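Local coordinates for uncharacterized N-acetyltransferase D2E76_00625 (Mycobacteroides abscessus, PDB 6YCA), which is a GCN5-related N-acetyltransferase of the Eis type that binds acetyl coenzyme A and probably acetylates amine substrates, but is unable to modify aminoglycosides, at residues 85-89 and 372-376; 377-381 and 399-403. Residue numbers count along the deposited sequence, not the author numbering.

Interaction 1: 85-89 and 372-376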
loop_
_atom_site.group_PDB
_atom_site.type_symbol
_atom_site.label_atom_id
_atom_site.label_comp_id
_atom_site.label_asym_id
_atom_site.label_seq_id
_atom_site.Cartn_x
_atom_site.Cartn_y
_atom_site.Cartn_z
ATOM N N TRP A 85 9.128 -3.852 -42.736
ATOM C CA TRP A 85 10.540 -4.196 -42.787
ATOM C C TRP A 85 11.087 -4.301 -41.367
ATOM O O TRP A 85 10.463 -3.850 -40.406
ATOM C CB TRP A 85 11.370 -3.202 -43.623
ATOM C CG TRP A 85 11.158 -1.740 -43.309
ATOM C CD1 TRP A 85 10.462 -0.837 -44.060
ATOM C CD2 TRP A 85 11.674 -1.010 -42.183
ATOM N NE1 TRP A 85 10.502 0.404 -43.467
ATOM C CE2 TRP A 85 11.237 0.324 -42.314
ATOM C CE3 TRP A 85 12.458 -1.357 -41.075
ATOM C CZ2 TRP A 85 11.551 1.311 -41.377
ATOM C CZ3 TRP A 85 12.769 -0.376 -40.145
ATOM C CH2 TRP A 85 12.317 0.942 -40.304
ATOM N N LEU A 86 12.255 -4.927 -41.241
ATOM C CA LEU A 86 12.914 -5.089 -39.951
ATOM C C LEU A 86 14.410 -4.901 -40.142
ATOM O O LEU A 86 14.999 -5.492 -41.053
ATOM C CB LEU A 86 12.642 -6.475 -39.361
ATOM C CG LEU A 86 12.965 -6.706 -37.884
ATOM C CD1 LEU A 86 11.983 -7.707 -37.306
ATOM C CD2 LEU A 86 14.384 -7.203 -37.701
ATOM N N THR A 87 15.016 -4.087 -39.282
ATOM C CA THR A 87 16.442 -3.790 -39.359
ATOM C C THR A 87 17.237 -4.862 -38.618
ATOM O O THR A 87 17.085 -5.027 -37.403
ATOM C CB THR A 87 16.731 -2.404 -38.780
ATOM O OG1 THR A 87 15.936 -1.421 -39.458
ATOM C CG2 THR A 87 18.206 -2.061 -38.937
ATOM N N VAL A 88 18.084 -5.581 -39.350
ATOM C CA VAL A 88 18.922 -6.650 -38.808
ATOM C C VAL A 88 20.317 -6.092 -38.537
ATOM O O VAL A 88 20.642 -5.000 -39.029
ATOM C CB VAL A 88 18.973 -7.838 -39.780
ATOM C CG1 VAL A 88 17.571 -8.346 -40.053
ATOM C CG2 VAL A 88 19.677 -7.432 -41.067
ATOM N N PRO A 89 21.164 -6.777 -37.761
ATOM C CA PRO A 89 22.512 -6.253 -37.495
ATOM C C PRO A 89 23.264 -5.914 -38.773
ATOM O O PRO A 89 23.346 -6.717 -39.703
ATOM C CB PRO A 89 23.184 -7.399 -36.733
ATOM C CG PRO A 89 22.067 -8.061 -36.024
ATOM C CD PRO A 89 20.874 -7.968 -36.941
ATOM N N VAL A 372 18.834 -15.459 -31.005
ATOM C CA VAL A 372 20.186 -14.946 -31.206
ATOM C C VAL A 372 20.274 -14.002 -32.398
ATOM O O VAL A 372 21.167 -13.144 -32.436
ATOM C CB VAL A 372 21.148 -16.115 -31.475
ATOM C CG1 VAL A 372 22.589 -15.647 -31.459
ATOM C CG2 VAL A 372 20.937 -17.213 -30.471
ATOM N N TYR A 373 19.344 -14.114 -33.353
ATOM C CA TYR A 373 19.555 -13.536 -34.677
ATOM C C TYR A 373 19.786 -12.029 -34.620
ATOM O O TYR A 373 20.611 -11.494 -35.371
ATOM C CB TYR A 373 18.376 -13.867 -35.594
ATOM C CG TYR A 373 18.510 -13.248 -36.963
ATOM C CD1 TYR A 373 19.355 -13.804 -37.911
ATOM C CD2 TYR A 373 17.824 -12.089 -37.296
ATOM C CE1 TYR A 373 19.498 -13.239 -39.159
ATOM C CE2 TYR A 373 17.962 -11.512 -38.544
ATOM C CZ TYR A 373 18.801 -12.093 -39.472
ATOM O OH TYR A 373 18.948 -11.532 -40.717
ATOM N N LEU A 374 19.088 -11.331 -33.729
ATOM C CA LEU A 374 19.163 -9.877 -33.672
ATOM C C LEU A 374 20.235 -9.363 -32.724
ATOM O O LEU A 374 20.379 -8.144 -32.577
ATOM C CB LEU A 374 17.800 -9.285 -33.307
ATOM C CG LEU A 374 16.724 -9.461 -34.381
ATOM C CD1 LEU A 374 15.415 -8.815 -33.951
ATOM C CD2 LEU A 374 17.196 -8.908 -35.724
ATOM N N GLY A 375 20.989 -10.255 -32.085
ATOM C CA GLY A 375 22.001 -9.857 -31.133
ATOM C C GLY A 375 21.508 -9.718 -29.712
ATOM O O GLY A 375 22.288 -9.315 -28.841
ATOM N N GLY A 376 20.236 -10.031 -29.455
ATOM C CA GLY A 376 19.665 -9.940 -28.125
ATOM C C GLY A 376 19.973 -11.093 -27.214
ATOM O O GLY A 376 19.607 -11.043 -26.039
#

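Interaction 2: 377-381 and 399-403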
loop_
_atom_site.group_PDB
_atom_site.type_symbol
_atom_site.label_atom_id
_atom_site.label_comp_id
_atom_site.label_asym_id
_atom_site.label_seq_id
_atom_site.Cartn_x
_atom_site.Cartn_y
_atom_site.Cartn_z
ATOM N N ASN A 377 20.620 -12.135 -27.731
ATOM C CA ASN A 377 21.050 -13.270 -26.930
ATOM C C ASN A 377 22.331 -13.810 -27.541
ATOM O O ASN A 377 22.609 -13.612 -28.726
ATOM C CB ASN A 377 19.998 -14.383 -26.900
ATOM C CG ASN A 377 18.729 -13.967 -26.188
ATOM O OD1 ASN A 377 18.578 -14.171 -24.982
ATOM N ND2 ASN A 377 17.804 -13.381 -26.936
ATOM N N THR A 378 23.108 -14.503 -26.723
ATOM C CA THR A 378 24.339 -15.114 -27.193
ATOM C C THR A 378 24.208 -16.628 -27.175
ATOM O O THR A 378 23.317 -17.194 -26.534
ATOM C CB THR A 378 25.536 -14.679 -26.341
ATOM O OG1 THR A 378 25.343 -15.100 -24.984
ATOM C CG2 THR A 378 25.694 -13.174 -26.389
ATOM N N TRP A 379 25.116 -17.284 -27.893
ATOM C CA TRP A 379 25.089 -18.738 -27.947
ATOM C C TRP A 379 25.442 -19.354 -26.600
ATOM O O TRP A 379 24.915 -20.418 -26.255
ATOM C CB TRP A 379 26.038 -19.234 -29.034
ATOM C CG TRP A 379 25.608 -18.848 -30.411
ATOM C CD1 TRP A 379 26.092 -17.815 -31.160
ATOM C CD2 TRP A 379 24.605 -19.488 -31.208
ATOM N NE1 TRP A 379 25.451 -17.771 -32.377
ATOM C CE2 TRP A 379 24.533 -18.788 -32.432
ATOM C CE3 TRP A 379 23.761 -20.587 -31.008
ATOM C CZ2 TRP A 379 23.652 -19.150 -33.451
ATOM C CZ3 TRP A 379 22.883 -20.942 -32.020
ATOM C CH2 TRP A 379 22.837 -20.226 -33.225
ATOM N N THR A 380 26.307 -18.699 -25.820
ATOM C CA THR A 380 26.704 -19.264 -24.535
ATOM C C THR A 380 25.521 -19.360 -23.590
ATOM O O THR A 380 25.332 -20.381 -22.921
ATOM C CB THR A 380 27.805 -18.424 -23.894
ATOM O OG1 THR A 380 28.846 -18.181 -24.848
ATOM C CG2 THR A 380 28.384 -19.157 -22.696
ATOM N N ARG A 381 24.709 -18.308 -23.518
ATOM C CA ARG A 381 23.604 -18.330 -22.569
ATOM C C ARG A 381 22.497 -19.270 -23.018
ATOM O O ARG A 381 21.880 -19.940 -22.183
ATOM C CB ARG A 381 23.098 -16.918 -22.298
ATOM C CG ARG A 381 24.113 -16.059 -21.559
ATOM C CD ARG A 381 24.501 -16.692 -20.236
ATOM N NE ARG A 381 25.320 -15.800 -19.422
ATOM C CZ ARG A 381 25.935 -16.166 -18.302
ATOM N NH1 ARG A 381 25.822 -17.413 -17.861
ATOM N NH2 ARG A 381 26.664 -15.288 -17.623
ATOM N N ALA A 399 31.123 -19.120 -32.585
ATOM C CA ALA A 399 29.849 -18.607 -33.065
ATOM C C ALA A 399 29.539 -17.259 -32.436
ATOM O O ALA A 399 29.066 -16.340 -33.117
ATOM C CB ALA A 399 28.731 -19.596 -32.759
ATOM N N ASP A 400 29.798 -17.126 -31.130
ATOM C CA ASP A 400 29.577 -15.849 -30.457
ATOM C C ASP A 400 30.495 -14.757 -30.992
ATOM O O ASP A 400 30.101 -13.584 -31.037
ATOM C CB ASP A 400 29.732 -15.998 -28.940
ATOM C CG ASP A 400 28.470 -16.515 -28.269
ATOM O OD1 ASP A 400 27.363 -16.183 -28.744
ATOM O OD2 ASP A 400 28.585 -17.227 -27.247
ATOM N N ALA A 401 31.716 -15.117 -31.402
ATOM C CA ALA A 401 32.610 -14.131 -31.998
ATOM C C ALA A 401 32.036 -13.588 -33.301
ATOM O O ALA A 401 32.165 -12.394 -33.600
ATOM C CB ALA A 401 33.994 -14.737 -32.219
ATOM N N LEU A 402 31.383 -14.454 -34.083
ATOM C CA LEU A 402 30.799 -14.035 -35.353
ATOM C C LEU A 402 29.556 -13.182 -35.136
ATOM O O LEU A 402 29.394 -12.132 -35.767
ATOM C CB LEU A 402 30.445 -15.264 -36.188
ATOM C CG LEU A 402 31.589 -15.974 -36.912
ATOM C CD1 LEU A 402 31.092 -17.244 -37.587
ATOM C CD2 LEU A 402 32.250 -15.044 -37.919
ATOM N N PHE A 403 28.662 -13.624 -34.248
ATOM C CA PHE A 403 27.342 -13.025 -34.087
ATOM C C PHE A 403 27.312 -11.813 -33.161
ATOM O O PHE A 403 26.268 -11.159 -33.075
ATOM C CB PHE A 403 26.345 -14.073 -33.581
ATOM C CG PHE A 403 25.881 -15.035 -34.636
ATOM C CD1 PHE A 403 26.740 -15.990 -35.152
ATOM C CD2 PHE A 403 24.575 -14.991 -35.102
ATOM C CE1 PHE A 403 26.311 -16.875 -36.121
ATOM C CE2 PHE A 403 24.137 -15.878 -36.070
ATOM C CZ PHE A 403 25.006 -16.823 -36.579
#

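Interaction 1: 85-89 and 372-376
Here the N-terminal acetyltransferase (GNAT) domain meets the sterol carrier protein-like domain: the end of strand 75-87 and the loop after it rest against the C-terminal end of helix 366-373. All the side chains that touch are buried, and what holds them together is apolar. Leu374 sits in the middle. With chi1 at m and chi2 at t its side chain is extended, and CD2 reaches Leu86 CD2 at 3.8 Å and Pro89 CD at 4.0 Å, with Val88 CG1 farther off at 4.4 Å from that same CD2. The Leu374 side chain also touches Ala151 and Thr152 of strand 149-160, and Pro409. Leu86 points across from a t chi1, but its chi2 of 148° lies between wells. Tyr373 takes t at chi1, which swings the ring alongside Val88; Val88, in m, meets it edge-on, CG1 lying 3.5 Å from Tyr373 CE2 and near the ring plane. The hydroxyl of Tyr373 is hydrogen-bonded to the carbonyl of Ala318 on helix 315-321. Thr87 faces away, and its hydroxyl pairs with that of Ser199. Gly375 is the first residue to leave helical angles; its positive phi of 89° would jam a CB against the preceding carbonyl oxygen and so calls for glycine, while Gly375 N still donates to Val372 O at 2.9 Å. Pro89 points toward the other segment, and CG of its C-gamma exo ring lies 3.8 Å from both Tyr373 O and Leu374 O.

Interaction 2: 377-381 and 399-403
Asp400 supplies the polar side of this contact. Its side chain, with chi1 at -83°, reaches across to the start of helix 379-384, where the amides of the first turn lack a helical carbonyl one turn back. OD1 accepts from Trp379 N at 2.6 Å with an N-H...O angle of 157°. OD2 takes the hydroxyl of Thr380, OG1 to OD2 being 2.6 Å, and a weak bond from Thr380 N at 3.1 Å. Thr378 occupies the N-cap position, and its CB comes within 3.4 Å of Asp400 OD1. The fold is that of the sterol carrier protein family, with helices 379-384 and 395-403 lying next to each other against the sheet: Trp379 also packs on Ile362 and Val364 of strand 362-365, and Phe403 on Ile332 of strand 330-335. Aromatic contacts make up the buried side. Trp379 and Phe403 form a T-shaped pair, planes at 85° and centroids 4.9 Å apart, the indole presenting its edge with NE1 over the Phe403 ring, 3.5 Å from CD1. Ala399 CB makes a CH-pi contact over one face of the indole, 3.8 Å from the centroid of the five-membered ring of Trp379. A second subunit takes part as well: Thr378 OG1 is hydrogen-bonded to Gly406 O of that subunit, and Asn377 OD1 to His291 NE2 of the same neighbour.

Overall arrangement
The two contacts follow one another along the chain, interaction 1 closing at Gly376 just before interaction 2 opens at Asn377, and their centres are about 13 Å apart. Helix 366-373 leads through a short turn into helix 379-384, so the same corner of the sterol carrier protein-like domain serves both. They touch at Val372, whose CG1 is 3.7 Å from Trp379 NE1. Interaction 1 draws on strand 75-87 of the large mixed sheet and joins two domains; interaction 2 lies within one domain, farther from the chain centre, and borders a second subunit. This corner thus connects the acetyltransferase core with the helices of the C-terminal domain and, through 377-381, with a second subunit.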